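3-oxoacyl-[acyl-carrier protein] synthase (Thermus thermophilus, PDB 1UB7) probably catalyses the first condensation of bacterial fatty acid synthesis, condensing the acetyl group of acetyl-CoA with malonyl-ACP, with loss of carbon dioxide, and works as a homodimer. Local coordinates at residues V58-R63 and A285-V290; K142-D145 and T151-L154; F217-M222 and R257-L262. One frame throughout, in Å; residues are numbered along the deposited sequence.

Interaction 1 (V58-R63 and A285-V290)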
loop_
_atom_site.group_PDB
_atom_site.type_symbol
_atom_site.label_atom_id
_atom_site.label_comp_id
_atom_site.label_asym_id
_atom_site.label_seq_id
_atom_site.Cartn_x
_atom_site.Cartn_y
_atom_site.Cartn_z
ATOM N N VAL A 58 0.188 0.159 -18.748
ATOM C CA VAL A 58 1.623 0.024 -18.952
ATOM C C VAL A 58 1.938 -0.265 -20.433
ATOM O O VAL A 58 2.955 0.215 -20.958
ATOM C CB VAL A 58 2.241 -1.065 -18.040
ATOM C CG1 VAL A 58 3.748 -1.149 -18.297
ATOM C CG2 VAL A 58 1.999 -0.716 -16.579
ATOM N N GLU A 59 1.082 -1.036 -21.110
ATOM C CA GLU A 59 1.301 -1.308 -22.540
ATOM C C GLU A 59 1.294 0.005 -23.318
ATOM O O GLU A 59 2.096 0.209 -24.228
ATOM C CB GLU A 59 0.219 -2.234 -23.105
ATOM C CG GLU A 59 0.422 -3.678 -22.738
ATOM C CD GLU A 59 -0.819 -4.514 -22.947
ATOM O OE1 GLU A 59 -1.854 -3.951 -23.359
ATOM O OE2 GLU A 59 -0.761 -5.739 -22.690
ATOM N N ASP A 60 0.387 0.902 -22.954
ATOM C CA ASP A 60 0.307 2.172 -23.633
ATOM C C ASP A 60 1.622 2.923 -23.380
ATOM O O ASP A 60 2.179 3.545 -24.286
ATOM C CB ASP A 60 -0.900 2.974 -23.114
ATOM C CG ASP A 60 -1.057 4.300 -23.832
ATOM O OD1 ASP A 60 -1.140 4.295 -25.088
ATOM O OD2 ASP A 60 -1.084 5.347 -23.151
ATOM N N LEU A 61 2.105 2.862 -22.141
ATOM C CA LEU A 61 3.369 3.499 -21.751
ATOM C C LEU A 61 4.487 2.954 -22.651
ATOM O O LEU A 61 5.327 3.702 -23.147
ATOM C CB LEU A 61 3.672 3.188 -20.269
ATOM C CG LEU A 61 4.923 3.830 -19.644
ATOM C CD1 LEU A 61 4.702 4.014 -18.141
ATOM C CD2 LEU A 61 6.174 2.970 -19.916
ATOM N N LEU A 62 4.479 1.643 -22.862
ATOM C CA LEU A 62 5.459 1.003 -23.710
ATOM C C LEU A 62 5.307 1.348 -25.198
ATOM O O LEU A 62 6.305 1.426 -25.912
ATOM C CB LEU A 62 5.417 -0.505 -23.477
ATOM C CG LEU A 62 6.095 -0.870 -22.154
ATOM C CD1 LEU A 62 6.144 -2.371 -22.015
ATOM C CD2 LEU A 62 7.522 -0.288 -22.109
ATOM N N ARG A 63 4.082 1.560 -25.677
ATOM C CA ARG A 63 3.906 1.938 -27.087
ATOM C C ARG A 63 4.510 3.322 -27.296
ATOM O O ARG A 63 5.224 3.552 -28.267
ATOM C CB ARG A 63 2.427 1.962 -27.492
ATOM C CG ARG A 63 1.867 0.606 -27.916
ATOM C CD ARG A 63 1.598 0.535 -29.429
ATOM N NE ARG A 63 2.728 1.004 -30.241
ATOM C CZ ARG A 63 2.710 1.128 -31.570
ATOM N NH1 ARG A 63 1.623 0.815 -32.270
ATOM N NH2 ARG A 63 3.777 1.597 -32.200
ATOM N N ALA A 285 -5.187 12.478 -17.307
ATOM C CA ALA A 285 -5.154 13.884 -17.691
ATOM C C ALA A 285 -3.783 14.316 -18.208
ATOM O O ALA A 285 -3.691 15.002 -19.229
ATOM C CB ALA A 285 -5.568 14.773 -16.504
ATOM N N LEU A 286 -2.719 13.930 -17.510
ATOM C CA LEU A 286 -1.373 14.305 -17.953
ATOM C C LEU A 286 -1.105 13.820 -19.373
ATOM O O LEU A 286 -0.484 14.528 -20.174
ATOM C CB LEU A 286 -0.310 13.714 -17.027
ATOM C CG LEU A 286 -0.245 14.315 -15.632
ATOM C CD1 LEU A 286 0.610 13.437 -14.746
ATOM C CD2 LEU A 286 0.301 15.723 -15.714
ATOM N N LYS A 287 -1.571 12.608 -19.669
ATOM C CA LYS A 287 -1.380 12.009 -20.987
ATOM C C LYS A 287 -1.979 12.890 -22.078
ATOM O O LYS A 287 -1.316 13.167 -23.082
ATOM C CB LYS A 287 -2.012 10.614 -21.058
ATOM C CG LYS A 287 -1.871 9.975 -22.437
ATOM C CD LYS A 287 -2.753 8.744 -22.590
ATOM C CE LYS A 287 -2.622 8.148 -23.984
ATOM N NZ LYS A 287 -3.372 6.879 -24.072
ATOM N N GLU A 288 -3.225 13.330 -21.886
ATOM C CA GLU A 288 -3.870 14.196 -22.874
ATOM C C GLU A 288 -3.116 15.533 -23.023
ATOM O O GLU A 288 -2.905 16.020 -24.138
ATOM C CB GLU A 288 -5.325 14.455 -22.490
ATOM C CG GLU A 288 -6.091 13.182 -22.196
ATOM C CD GLU A 288 -7.596 13.343 -22.345
ATOM O OE1 GLU A 288 -8.132 14.403 -21.951
ATOM O OE2 GLU A 288 -8.240 12.396 -22.849
ATOM N N ALA A 289 -2.701 16.108 -21.897
ATOM C CA ALA A 289 -1.975 17.367 -21.908
ATOM C C ALA A 289 -0.640 17.229 -22.629
ATOM O O ALA A 289 -0.219 18.127 -23.367
ATOM C CB ALA A 289 -1.748 17.852 -20.489
ATOM N N VAL A 290 0.043 16.112 -22.410
ATOM C CA VAL A 290 1.318 15.910 -23.072
ATOM C C VAL A 290 1.080 15.859 -24.568
ATOM O O VAL A 290 1.743 16.562 -25.335
ATOM C CB VAL A 290 1.999 14.606 -22.602
ATOM C CG1 VAL A 290 3.104 14.210 -23.561
ATOM C CG2 VAL A 290 2.562 14.812 -21.208
#
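Asp60 and Lys287 reach for each other from opposite directions, out of helix 50-64 and helix 281-292, to make the whole of this contact. Lys287 NZ donates to Asp60 OD2 at 2.9 Å, a hydrogen bond within a salt bridge. The ammonium arrives from above the carboxylate plane, 47° out of it, and Asp60 OD1 stays at 3.6 Å from Lys287 NZ, so one oxygen carries the bond. The long side chain of lysine suits the gap: Lys287 leaves its helix with CG opposite the backbone N (chi1 178°) and runs extended to the ammonium, while the shorter Asp60 supplies the acceptor. Lys287 CE follows, 3.3 Å from Asp60 OD2.

Tight packing lies elsewhere, on the inward sides of the same helices. There Val58 and Leu61 press on strand 131-138, and Leu286 and Ala289 on strand 242-245, so these apolar residues suit the faces turned to the two sheets of the thiolase fold. The bridge itself is a surface contact with both partners partly exposed. Its second layer is strand 3-10: Ala9 N also donates to Asp60 OD2, and Lys287 NZ makes a weak bond to Ala9 O. With two donors on one oxygen, the carboxylate is probably kept ionised, and the bridge links the two helices to strand 3-10, which side chains of both touch (Leu61 on Ala6, Leu286 on Leu7), by charge rather than by apolar burial.

Interaction 2 (K142-D145 and T151-L154); sequences KIID and TAVL
Ile144 pushes its outer branch against the backbone of Thr151 and Ala152, closing a short loop that follows strand 131-138 and turns into the small helix 149-152 of this thiolase-fold enzyme. It is the residue with most surface buried here. With CG1 opposite the backbone N (chi1 -174°) and the chain extended beyond it, CD1 reaches Ala152 CA at 3.2 Å, tighter than normal carbon contact, and lies 4.4 Å from Ala152 CB. A branched aliphatic side chain suits the place, since it packs against a buried surface made of main chain and one methyl group.

Thr151 comes second, its side chain sliding past Ile144 in the opposite direction. Thr151 OG1 is 3.9 Å from Ile144 CG1, yet its hydrogen bond goes to Asp148 O. The hydroxyl sits between the backbone N and carbonyl carbon (chi1 58°), near its own helix's backbone. Asp145 O also lies near Thr151 OG1, at 3.5 Å, without a hydrogen bond between them.

Ala152 is the third: as the smallest side chain it lets Ile144 approach the main chain, and its CB stands 4.1 Å from Asp145 O. Its methyl also touches Phe21 of helix 18-22. Two residues on, Leu154 is bonded through its backbone to Asn276, a predicted active-site residue. Across the two segments no hydrogen bond forms, so they meet by van der Waals contact, while the buried hydroxyl is satisfied by Asp148 O.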
loop_
_atom_site.group_PDB
_atom_site.type_symbol
_atom_site.label_atom_id
_atom_site.label_comp_id
_atom_site.label_asym_id
_atom_site.label_seq_id
_atom_site.Cartn_x
_atom_site.Cartn_y
_atom_site.Cartn_z
ATOM N N LYS A 142 -16.847 -2.085 -10.016
ATOM C CA LYS A 142 -16.964 -3.411 -9.414
ATOM C C LYS A 142 -17.439 -3.376 -7.967
ATOM O O LYS A 142 -17.800 -4.413 -7.415
ATOM C CB LYS A 142 -15.617 -4.140 -9.476
ATOM C CG LYS A 142 -14.915 -4.065 -10.822
ATOM C CD LYS A 142 -15.546 -4.944 -11.874
ATOM C CE LYS A 142 -14.727 -4.902 -13.159
ATOM N NZ LYS A 142 -15.147 -5.937 -14.146
ATOM N N ILE A 143 -17.420 -2.194 -7.352
ATOM C CA ILE A 143 -17.849 -2.032 -5.959
ATOM C C ILE A 143 -18.899 -0.933 -5.841
ATOM O O ILE A 143 -19.325 -0.567 -4.747
ATOM C CB ILE A 143 -16.662 -1.650 -5.028
ATOM C CG1 ILE A 143 -15.978 -0.385 -5.554
ATOM C CG2 ILE A 143 -15.668 -2.796 -4.943
ATOM C CD1 ILE A 143 -15.307 0.458 -4.482
ATOM N N ILE A 144 -19.304 -0.401 -6.984
ATOM C CA ILE A 144 -20.284 0.665 -7.019
ATOM C C ILE A 144 -21.700 0.093 -7.024
ATOM O O ILE A 144 -21.968 -0.909 -7.693
ATOM C CB ILE A 144 -20.077 1.520 -8.281
ATOM C CG1 ILE A 144 -20.999 2.734 -8.254
ATOM C CG2 ILE A 144 -20.346 0.687 -9.523
ATOM C CD1 ILE A 144 -20.876 3.600 -9.484
ATOM N N ASP A 145 -22.594 0.710 -6.254
ATOM C CA ASP A 145 -23.985 0.273 -6.227
ATOM C C ASP A 145 -24.659 0.940 -7.411
ATOM O O ASP A 145 -25.016 2.120 -7.347
ATOM C CB ASP A 145 -24.691 0.707 -4.944
ATOM C CG ASP A 145 -26.195 0.465 -5.001
ATOM O OD1 ASP A 145 -26.607 -0.691 -5.245
ATOM O OD2 ASP A 145 -26.963 1.431 -4.809
ATOM N N THR A 151 -23.830 7.807 -6.200
ATOM C CA THR A 151 -22.571 7.244 -6.679
ATOM C C THR A 151 -22.545 6.964 -8.182
ATOM O O THR A 151 -21.829 7.625 -8.937
ATOM C CB THR A 151 -22.248 5.926 -5.935
ATOM O OG1 THR A 151 -23.315 4.989 -6.133
ATOM C CG2 THR A 151 -22.094 6.178 -4.452
ATOM N N ALA A 152 -23.331 5.968 -8.588
ATOM C CA ALA A 152 -23.449 5.512 -9.971
ATOM C C ALA A 152 -22.970 6.451 -11.083
ATOM O O ALA A 152 -22.214 6.046 -11.967
ATOM C CB ALA A 152 -24.892 5.091 -10.240
ATOM N N VAL A 153 -23.403 7.701 -11.042
ATOM C CA VAL A 153 -23.036 8.651 -12.084
ATOM C C VAL A 153 -21.666 9.310 -11.911
ATOM O O VAL A 153 -21.189 9.997 -12.818
ATOM C CB VAL A 153 -24.102 9.766 -12.181
ATOM C CG1 VAL A 153 -25.484 9.150 -12.370
ATOM C CG2 VAL A 153 -24.068 10.627 -10.920
ATOM N N LEU A 154 -21.031 9.093 -10.765
ATOM C CA LEU A 154 -19.745 9.716 -10.476
ATOM C C LEU A 154 -18.479 9.013 -10.911
ATOM O O LEU A 154 -17.533 9.649 -11.363
ATOM C CB LEU A 154 -19.612 9.975 -8.976
ATOM C CG LEU A 154 -20.494 11.035 -8.324
ATOM C CD1 LEU A 154 -20.186 11.067 -6.834
ATOM C CD2 LEU A 154 -20.244 12.404 -8.963
#

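Interaction 3 (F217-M222 and R257-L262)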
loop_
_atom_site.group_PDB
_atom_site.type_symbol
_atom_site.label_atom_id
_atom_site.label_comp_id
_atom_site.label_asym_id
_atom_site.label_seq_id
_atom_site.Cartn_x
_atom_site.Cartn_y
_atom_site.Cartn_z
ATOM N N PHE A 217 -14.366 19.956 1.827
ATOM C CA PHE A 217 -12.993 19.475 2.006
ATOM C C PHE A 217 -12.119 19.715 0.765
ATOM O O PHE A 217 -11.113 20.433 0.820
ATOM C CB PHE A 217 -13.027 17.969 2.338
ATOM C CG PHE A 217 -11.676 17.297 2.313
ATOM C CD1 PHE A 217 -10.685 17.650 3.228
ATOM C CD2 PHE A 217 -11.393 16.319 1.361
ATOM C CE1 PHE A 217 -9.430 17.037 3.193
ATOM C CE2 PHE A 217 -10.148 15.703 1.314
ATOM C CZ PHE A 217 -9.161 16.060 2.231
ATOM N N ALA A 218 -12.512 19.103 -0.348
ATOM C CA ALA A 218 -11.778 19.225 -1.605
ATOM C C ALA A 218 -11.381 20.667 -1.875
ATOM O O ALA A 218 -10.195 20.984 -2.034
ATOM C CB ALA A 218 -12.630 18.698 -2.763
ATOM N N VAL A 219 -12.389 21.534 -1.912
ATOM C CA VAL A 219 -12.198 22.949 -2.182
ATOM C C VAL A 219 -11.099 23.603 -1.341
ATOM O O VAL A 219 -10.170 24.202 -1.888
ATOM C CB VAL A 219 -13.534 23.709 -1.993
ATOM C CG1 VAL A 219 -13.339 25.185 -2.274
ATOM C CG2 VAL A 219 -14.597 23.130 -2.936
ATOM N N ARG A 220 -11.196 23.482 -0.020
ATOM C CA ARG A 220 -10.204 24.080 0.866
ATOM C C ARG A 220 -8.856 23.380 0.816
ATOM O O ARG A 220 -7.802 24.028 0.790
ATOM C CB ARG A 220 -10.720 24.093 2.304
ATOM C CG ARG A 220 -11.806 25.131 2.534
ATOM C CD ARG A 220 -12.451 24.983 3.897
ATOM N NE ARG A 220 -13.531 25.945 4.079
ATOM C CZ ARG A 220 -14.521 25.792 4.950
ATOM N NH1 ARG A 220 -14.566 24.711 5.719
ATOM N NH2 ARG A 220 -15.468 26.717 5.048
ATOM N N VAL A 221 -8.885 22.055 0.799
ATOM C CA VAL A 221 -7.643 21.306 0.756
ATOM C C VAL A 221 -6.930 21.555 -0.575
ATOM O O VAL A 221 -5.785 22.019 -0.596
ATOM C CB VAL A 221 -7.900 19.779 0.991
ATOM C CG1 VAL A 221 -7.719 18.974 -0.294
ATOM C CG2 VAL A 221 -6.970 19.270 2.079
ATOM N N MET A 222 -7.615 21.280 -1.682
ATOM C CA MET A 222 -7.023 21.472 -3.000
ATOM C C MET A 222 -6.290 22.801 -3.090
ATOM O O MET A 222 -5.182 22.881 -3.622
ATOM C CB MET A 222 -8.096 21.415 -4.086
ATOM C CG MET A 222 -8.331 20.034 -4.656
ATOM S SD MET A 222 -9.631 20.040 -5.895
ATOM C CE MET A 222 -8.860 21.030 -7.220
ATOM N N ARG A 257 -10.157 26.615 -8.966
ATOM C CA ARG A 257 -9.395 27.408 -9.923
ATOM C C ARG A 257 -9.604 28.876 -9.608
ATOM O O ARG A 257 -8.648 29.647 -9.481
ATOM C CB ARG A 257 -9.863 27.133 -11.348
ATOM C CG ARG A 257 -9.222 28.045 -12.376
ATOM C CD ARG A 257 -9.817 27.812 -13.747
ATOM N NE ARG A 257 -11.275 27.873 -13.717
ATOM C CZ ARG A 257 -11.974 28.939 -13.339
ATOM N NH1 ARG A 257 -11.351 30.048 -12.953
ATOM N NH2 ARG A 257 -13.298 28.893 -13.345
ATOM N N GLU A 258 -10.871 29.254 -9.496
ATOM C CA GLU A 258 -11.233 30.622 -9.180
ATOM C C GLU A 258 -10.431 31.039 -7.956
ATOM O O GLU A 258 -9.690 32.021 -7.994
ATOM C CB GLU A 258 -12.731 30.704 -8.904
ATOM C CG GLU A 258 -13.571 30.198 -10.070
ATOM C CD GLU A 258 -15.056 30.169 -9.765
ATOM O OE1 GLU A 258 -15.448 29.507 -8.781
ATOM O OE2 GLU A 258 -15.832 30.806 -10.511
ATOM N N ARG A 259 -10.559 30.277 -6.876
ATOM C CA ARG A 259 -9.823 30.572 -5.656
ATOM C C ARG A 259 -8.313 30.733 -5.883
ATOM O O ARG A 259 -7.575 31.041 -4.949
ATOM C CB ARG A 259 -10.060 29.477 -4.613
ATOM C CG ARG A 259 -11.256 29.707 -3.703
ATOM C CD ARG A 259 -11.132 28.880 -2.419
ATOM N NE ARG A 259 -12.145 29.240 -1.428
ATOM C CZ ARG A 259 -12.223 28.712 -0.210
ATOM N NH1 ARG A 259 -11.344 27.795 0.173
ATOM N NH2 ARG A 259 -13.178 29.103 0.627
ATOM N N LEU A 260 -7.849 30.524 -7.113
ATOM C CA LEU A 260 -6.425 30.659 -7.410
ATOM C C LEU A 260 -6.118 31.662 -8.521
ATOM O O LEU A 260 -4.956 31.834 -8.908
ATOM C CB LEU A 260 -5.832 29.300 -7.776
ATOM C CG LEU A 260 -5.671 28.311 -6.624
ATOM C CD1 LEU A 260 -5.156 26.983 -7.152
ATOM C CD2 LEU A 260 -4.709 28.884 -5.595
ATOM N N GLY A 261 -7.157 32.330 -9.022
ATOM C CA GLY A 261 -6.969 33.303 -10.087
ATOM C C GLY A 261 -6.402 32.633 -11.324
ATOM O O GLY A 261 -5.336 33.015 -11.828
ATOM N N LEU A 262 -7.128 31.633 -11.819
ATOM C CA LEU A 262 -6.688 30.872 -12.980
ATOM C C LEU A 262 -7.684 30.733 -14.120
ATOM O O LEU A 262 -8.892 30.597 -13.905
ATOM C CB LEU A 262 -6.257 29.467 -12.549
ATOM C CG LEU A 262 -4.938 29.287 -11.798
ATOM C CD1 LEU A 262 -4.829 27.839 -11.337
ATOM C CD2 LEU A 262 -3.758 29.662 -12.704
#
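Arg259 reaches across to Val219 and Arg220 of helix 211-233 from a type I beta turn, Glu258 to Gly261, that ends helix 250-258 in the C-terminal half of the thiolase fold. The walk begins at Arg257, whose CB points away from the other helix; its guanidinium is engaged elsewhere, in a salt bridge with Asp254 of the same helix and a cation-pi contact with Trp264.

Arg259 makes the crossing. Extended from CG to NE, it carries NH1 to 3.6 Å from Arg220 CG, which lies at the edge of the guanidinium near its plane. Over one face stands Val219 CG1, 4.1 Å from Arg259 NH1, its side chain crossing that of Arg259 at about a right angle. Arginine fits here because its flat group can rest on aliphatic carbon while staying exposed to solvent. The Arg220 guanidinium is turned only 25° from it, and with Arg220 NE 4.7 Å from Arg259 NH2 the like charges would repel mildly unless water screens them.

Leu260 turns inward, its apolar side chain touching Leu227 of helix 211-233 and Phe243. Gly261 suits the close of the turn, where phi is positive (62°), and Gly261 N donates to Glu258 O. Leu262 is buried, packing against Phe243, and its carbonyl returns to the start of the walk: Arg257 NH1 donates to Leu262 O at 2.7 Å, with a C=O...donor angle of 168°.

In the fold
The three contacts are well separated, with centres 26 to 27 Å apart and nearest atoms between about 11 and 14 Å, so none touches another. Along the chain, interactions 2 and 3 both fall between the two segments of interaction 1, and interaction 2 is complete before interaction 3 starts. They differ in depth: interaction 1 is a charged surface link between the halves of the fold, interaction 2 is buried, and interaction 3 is partly exposed. Interaction 2 lies nearest the predicted catalytic residues, its Ile144 side chain about 9 Å from that of Asn276; Val219 of interaction 3 is about 12 Å from His246, side chain to side chain. Interaction 1 lies away from these sites.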